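Long-range contact in 7beta-hydroxysteroid dehydrogenase (Collinsella aerofaciens, PDB 5FYD), which catalyses the NADPH-dependent reduction of the 7-oxo group of 7-oxolithocholate to yield the bile acid ursodeoxycholate: residues D66-A78 with N113-H125. Sequence-based numbering, arbitrary orientation.
Sequences DFSQPGAAETVFA and NVNVVTFLKCFHH
The rings of Phe-77 and His-125 lie flat on each other in a face-to-face stack, centroids 3.6 Å apart and planes 2° from parallel. The side chains run antiparallel, so each CB rests over the partner's ring: His-125 CB stands 3.4 Å from Phe-77 CZ. With chi1 at 179°, the His-125 ring swings opposite the backbone N and lies flat over Phe-77. The other face of the Phe-77 ring is backed by the carbonyl O of Ala-73. Cutting Phe-77 back to an alanine is likely to open a gap between the helices and leave the His-125 imidazole without its stacking mate, free to turn.

At the start of helix 72-80, Ala-73 CB nestles against Lys-121 CB at 3.8 Å and Cys-122 SG at 4.1 Å; in the loop before it, Phe-67 CD1 meets Thr-118 CG2 and Ser-68 CB meets Val-114 CG2. In this Rossmann-fold short-chain dehydrogenase, segments 72-78 and 113-125 of helices 72-80 and 105-132 pack side by side, their axes 26° apart in direction and 9.5 Å at closest approach, with Val-76 and Cys-122 both reaching Leu-14 of strand 10-14. The loop before the first helix carries Asp-66 and Phe-67 of the NADP(+) site.

Asn-113 ties this loop to the second helix: its ND2 donates nearly straight to Ser-68 O at 2.9 Å, the acceptor lying in the Asn-113 amide plane and ND2 above the Ser-68 carbonyl plane. Thr-118 OG1 has Phe-67 O (2.8 Å) and Asn-113 O within reach of its one proton, and accepts from a water that takes the N-H of Ala-73. Within the loop, Ser-68 N and OG both grip Asp-66 OD1, the former closing an Asx turn.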
# COMPACT_ATOMS: atom_id res chain seq x y z
N ASP A 66 -14.95 -11.19 -8.91
CA ASP A 66 -14.37 -10.82 -7.63
C ASP A 66 -14.14 -12.13 -6.90
O ASP A 66 -15.09 -12.81 -6.53
CB ASP A 66 -15.34 -9.91 -6.88
CG ASP A 66 -14.84 -9.49 -5.53
OD1 ASP A 66 -13.96 -10.18 -4.93
OD2 ASP A 66 -15.31 -8.43 -5.06
N PHE A 67 -12.87 -12.51 -6.72
CA PHE A 67 -12.58 -13.85 -6.17
C PHE A 67 -12.98 -14.05 -4.71
O PHE A 67 -12.93 -15.18 -4.21
CB PHE A 67 -11.09 -14.21 -6.33
CG PHE A 67 -10.61 -14.17 -7.75
CD1 PHE A 67 -11.35 -14.70 -8.78
CD2 PHE A 67 -9.43 -13.54 -8.05
CE1 PHE A 67 -10.90 -14.64 -10.09
CE2 PHE A 67 -8.97 -13.46 -9.36
CZ PHE A 67 -9.71 -14.02 -10.38
N SER A 68 -13.30 -12.96 -4.00
CA SER A 68 -13.81 -13.04 -2.64
C SER A 68 -15.29 -13.44 -2.62
O SER A 68 -15.82 -13.66 -1.53
CB SER A 68 -13.67 -11.69 -1.91
OG SER A 68 -14.61 -10.73 -2.38
N GLN A 69 -15.95 -13.48 -3.78
CA GLN A 69 -17.42 -13.66 -3.84
C GLN A 69 -17.80 -15.04 -4.32
O GLN A 69 -17.15 -15.60 -5.22
CB GLN A 69 -18.04 -12.63 -4.77
CG GLN A 69 -17.87 -11.19 -4.32
CD GLN A 69 -18.58 -10.93 -3.01
OE1 GLN A 69 -19.75 -11.29 -2.86
NE2 GLN A 69 -17.87 -10.36 -2.03
N PRO A 70 -18.89 -15.60 -3.77
CA PRO A 70 -19.36 -16.87 -4.29
C PRO A 70 -19.75 -16.76 -5.78
O PRO A 70 -20.27 -15.72 -6.20
CB PRO A 70 -20.59 -17.19 -3.44
CG PRO A 70 -20.97 -15.93 -2.77
CD PRO A 70 -19.77 -15.05 -2.72
N GLY A 71 -19.46 -17.80 -6.53
CA GLY A 71 -19.73 -17.86 -7.96
C GLY A 71 -18.63 -17.33 -8.87
O GLY A 71 -18.77 -17.38 -10.11
N ALA A 72 -17.55 -16.80 -8.30
CA ALA A 72 -16.48 -16.21 -9.11
C ALA A 72 -15.87 -17.26 -10.03
O ALA A 72 -15.75 -17.05 -11.24
CB ALA A 72 -15.42 -15.59 -8.22
N ALA A 73 -15.54 -18.42 -9.48
CA ALA A 73 -14.90 -19.47 -10.27
C ALA A 73 -15.81 -19.94 -11.40
O ALA A 73 -15.36 -20.08 -12.52
CB ALA A 73 -14.51 -20.64 -9.39
N GLU A 74 -17.09 -20.14 -11.10
CA GLU A 74 -18.07 -20.52 -12.12
C GLU A 74 -18.21 -19.51 -13.27
O GLU A 74 -18.41 -19.91 -14.43
CB GLU A 74 -19.44 -20.78 -11.45
CG GLU A 74 -19.44 -22.03 -10.60
CD GLU A 74 -19.24 -23.30 -11.40
OE1 GLU A 74 -19.65 -23.35 -12.59
OE2 GLU A 74 -18.65 -24.25 -10.84
N THR A 75 -18.08 -18.23 -12.96
CA THR A 75 -18.06 -17.18 -13.98
C THR A 75 -16.89 -17.40 -14.92
O THR A 75 -17.02 -17.35 -16.15
CB THR A 75 -17.97 -15.80 -13.33
OG1 THR A 75 -19.18 -15.56 -12.61
CG2 THR A 75 -17.78 -14.68 -14.34
N VAL A 76 -15.74 -17.70 -14.33
CA VAL A 76 -14.54 -18.00 -15.12
C VAL A 76 -14.74 -19.25 -15.98
O VAL A 76 -14.43 -19.24 -17.17
CB VAL A 76 -13.31 -18.16 -14.21
CG1 VAL A 76 -12.10 -18.58 -15.02
CG2 VAL A 76 -13.04 -16.87 -13.46
N PHE A 77 -15.24 -20.33 -15.38
CA PHE A 77 -15.41 -21.57 -16.12
C PHE A 77 -16.34 -21.40 -17.31
O PHE A 77 -16.12 -22.03 -18.38
CB PHE A 77 -15.96 -22.71 -15.24
CG PHE A 77 -15.18 -22.97 -13.98
CD1 PHE A 77 -13.84 -22.61 -13.85
CD2 PHE A 77 -15.81 -23.58 -12.92
CE1 PHE A 77 -13.16 -22.86 -12.65
CE2 PHE A 77 -15.14 -23.84 -11.73
CZ PHE A 77 -13.82 -23.48 -11.60
N ALA A 78 -17.39 -20.61 -17.13
CA ALA A 78 -18.33 -20.37 -18.24
C ALA A 78 -17.63 -19.59 -19.35
O ALA A 78 -17.83 -19.91 -20.54
CB ALA A 78 -19.59 -19.64 -17.76
N ASN A 113 -12.17 -17.20 0.72
CA ASN A 113 -12.65 -17.31 -0.65
C ASN A 113 -11.57 -17.01 -1.68
O ASN A 113 -11.40 -17.75 -2.64
CB ASN A 113 -13.86 -16.42 -0.85
CG ASN A 113 -15.10 -17.02 -0.26
OD1 ASN A 113 -15.10 -18.19 0.13
ND2 ASN A 113 -16.15 -16.26 -0.22
N VAL A 114 -10.81 -15.95 -1.45
CA VAL A 114 -9.76 -15.59 -2.41
C VAL A 114 -8.60 -16.59 -2.38
O VAL A 114 -8.16 -17.09 -3.42
CB VAL A 114 -9.21 -14.15 -2.18
CG1 VAL A 114 -8.11 -13.84 -3.20
CG2 VAL A 114 -10.32 -13.12 -2.30
N ASN A 115 -8.10 -16.90 -1.19
CA ASN A 115 -6.82 -17.60 -1.08
C ASN A 115 -6.96 -19.12 -1.07
O ASN A 115 -5.99 -19.84 -1.34
CB ASN A 115 -6.06 -17.14 0.17
CG ASN A 115 -5.83 -15.64 0.19
OD1 ASN A 115 -5.55 -15.01 -0.84
ND2 ASN A 115 -5.92 -15.05 1.36
N VAL A 116 -8.15 -19.61 -0.74
CA VAL A 116 -8.41 -21.05 -0.59
C VAL A 116 -9.48 -21.58 -1.52
O VAL A 116 -9.23 -22.51 -2.31
CB VAL A 116 -8.74 -21.40 0.88
CG1 VAL A 116 -9.00 -22.90 1.03
CG2 VAL A 116 -7.58 -20.97 1.78
N VAL A 117 -10.71 -21.07 -1.41
CA VAL A 117 -11.83 -21.67 -2.12
C VAL A 117 -11.83 -21.41 -3.63
O VAL A 117 -11.89 -22.37 -4.43
CB VAL A 117 -13.19 -21.28 -1.50
CG1 VAL A 117 -14.35 -21.83 -2.31
CG2 VAL A 117 -13.24 -21.71 -0.03
N THR A 118 -11.82 -20.14 -4.04
CA THR A 118 -11.72 -19.82 -5.46
C THR A 118 -10.45 -20.37 -6.05
O THR A 118 -10.46 -20.92 -7.13
CB THR A 118 -11.81 -18.31 -5.72
OG1 THR A 118 -13.03 -17.80 -5.15
CG2 THR A 118 -11.77 -18.02 -7.23
N PHE A 119 -9.35 -20.26 -5.30
CA PHE A 119 -8.09 -20.89 -5.67
C PHE A 119 -8.27 -22.37 -6.02
O PHE A 119 -7.94 -22.79 -7.14
CB PHE A 119 -7.06 -20.76 -4.56
CG PHE A 119 -5.93 -21.72 -4.69
CD1 PHE A 119 -5.03 -21.62 -5.76
CD2 PHE A 119 -5.78 -22.78 -3.81
CE1 PHE A 119 -4.00 -22.52 -5.90
CE2 PHE A 119 -4.74 -23.68 -3.95
CZ PHE A 119 -3.85 -23.56 -5.01
N LEU A 120 -8.79 -23.14 -5.07
CA LEU A 120 -8.89 -24.58 -5.28
C LEU A 120 -9.91 -24.96 -6.35
O LEU A 120 -9.68 -25.91 -7.08
CB LEU A 120 -9.17 -25.33 -3.98
CG LEU A 120 -8.85 -26.84 -4.08
CD1 LEU A 120 -7.37 -27.14 -4.32
CD2 LEU A 120 -9.30 -27.55 -2.82
N LYS A 121 -11.04 -24.25 -6.43
CA LYS A 121 -12.02 -24.51 -7.49
C LYS A 121 -11.35 -24.38 -8.85
O LYS A 121 -11.51 -25.25 -9.71
CB LYS A 121 -13.21 -23.54 -7.39
CG LYS A 121 -14.18 -23.87 -6.27
CD LYS A 121 -15.37 -22.92 -6.29
CE LYS A 121 -16.50 -23.42 -5.41
NZ LYS A 121 -17.69 -22.55 -5.62
N CYS A 122 -10.60 -23.29 -9.02
CA CYS A 122 -9.93 -23.05 -10.29
C CYS A 122 -8.87 -24.10 -10.53
O CYS A 122 -8.80 -24.67 -11.61
CB CYS A 122 -9.33 -21.65 -10.34
SG CYS A 122 -10.58 -20.36 -10.47
N PHE A 123 -8.04 -24.37 -9.52
CA PHE A 123 -6.94 -25.33 -9.68
C PHE A 123 -7.50 -26.71 -10.05
O PHE A 123 -7.01 -27.36 -10.96
CB PHE A 123 -6.16 -25.44 -8.39
CG PHE A 123 -4.77 -26.03 -8.47
CD1 PHE A 123 -4.08 -26.26 -9.66
CD2 PHE A 123 -4.10 -26.28 -7.27
CE1 PHE A 123 -2.80 -26.79 -9.64
CE2 PHE A 123 -2.82 -26.77 -7.24
CZ PHE A 123 -2.17 -27.03 -8.43
N HIS A 124 -8.57 -27.10 -9.37
CA HIS A 124 -9.21 -28.40 -9.61
C HIS A 124 -9.79 -28.48 -11.02
O HIS A 124 -9.56 -29.44 -11.73
CB HIS A 124 -10.32 -28.63 -8.59
CG HIS A 124 -11.07 -29.90 -8.80
ND1 HIS A 124 -12.36 -29.93 -9.28
CD2 HIS A 124 -10.72 -31.19 -8.56
CE1 HIS A 124 -12.78 -31.18 -9.32
NE2 HIS A 124 -11.81 -31.96 -8.89
N HIS A 125 -10.53 -27.46 -11.40
CA HIS A 125 -11.24 -27.46 -12.68
C HIS A 125 -10.24 -27.54 -13.84
O HIS A 125 -10.36 -28.41 -14.72
CB HIS A 125 -12.09 -26.22 -12.73
CG HIS A 125 -12.87 -26.06 -13.99
ND1 HIS A 125 -14.19 -26.44 -14.09
CD2 HIS A 125 -12.53 -25.52 -15.17
CE1 HIS A 125 -14.61 -26.18 -15.32
NE2 HIS A 125 -13.63 -25.60 -15.98
O HOH W 1 -15.34 -18.80 -6.61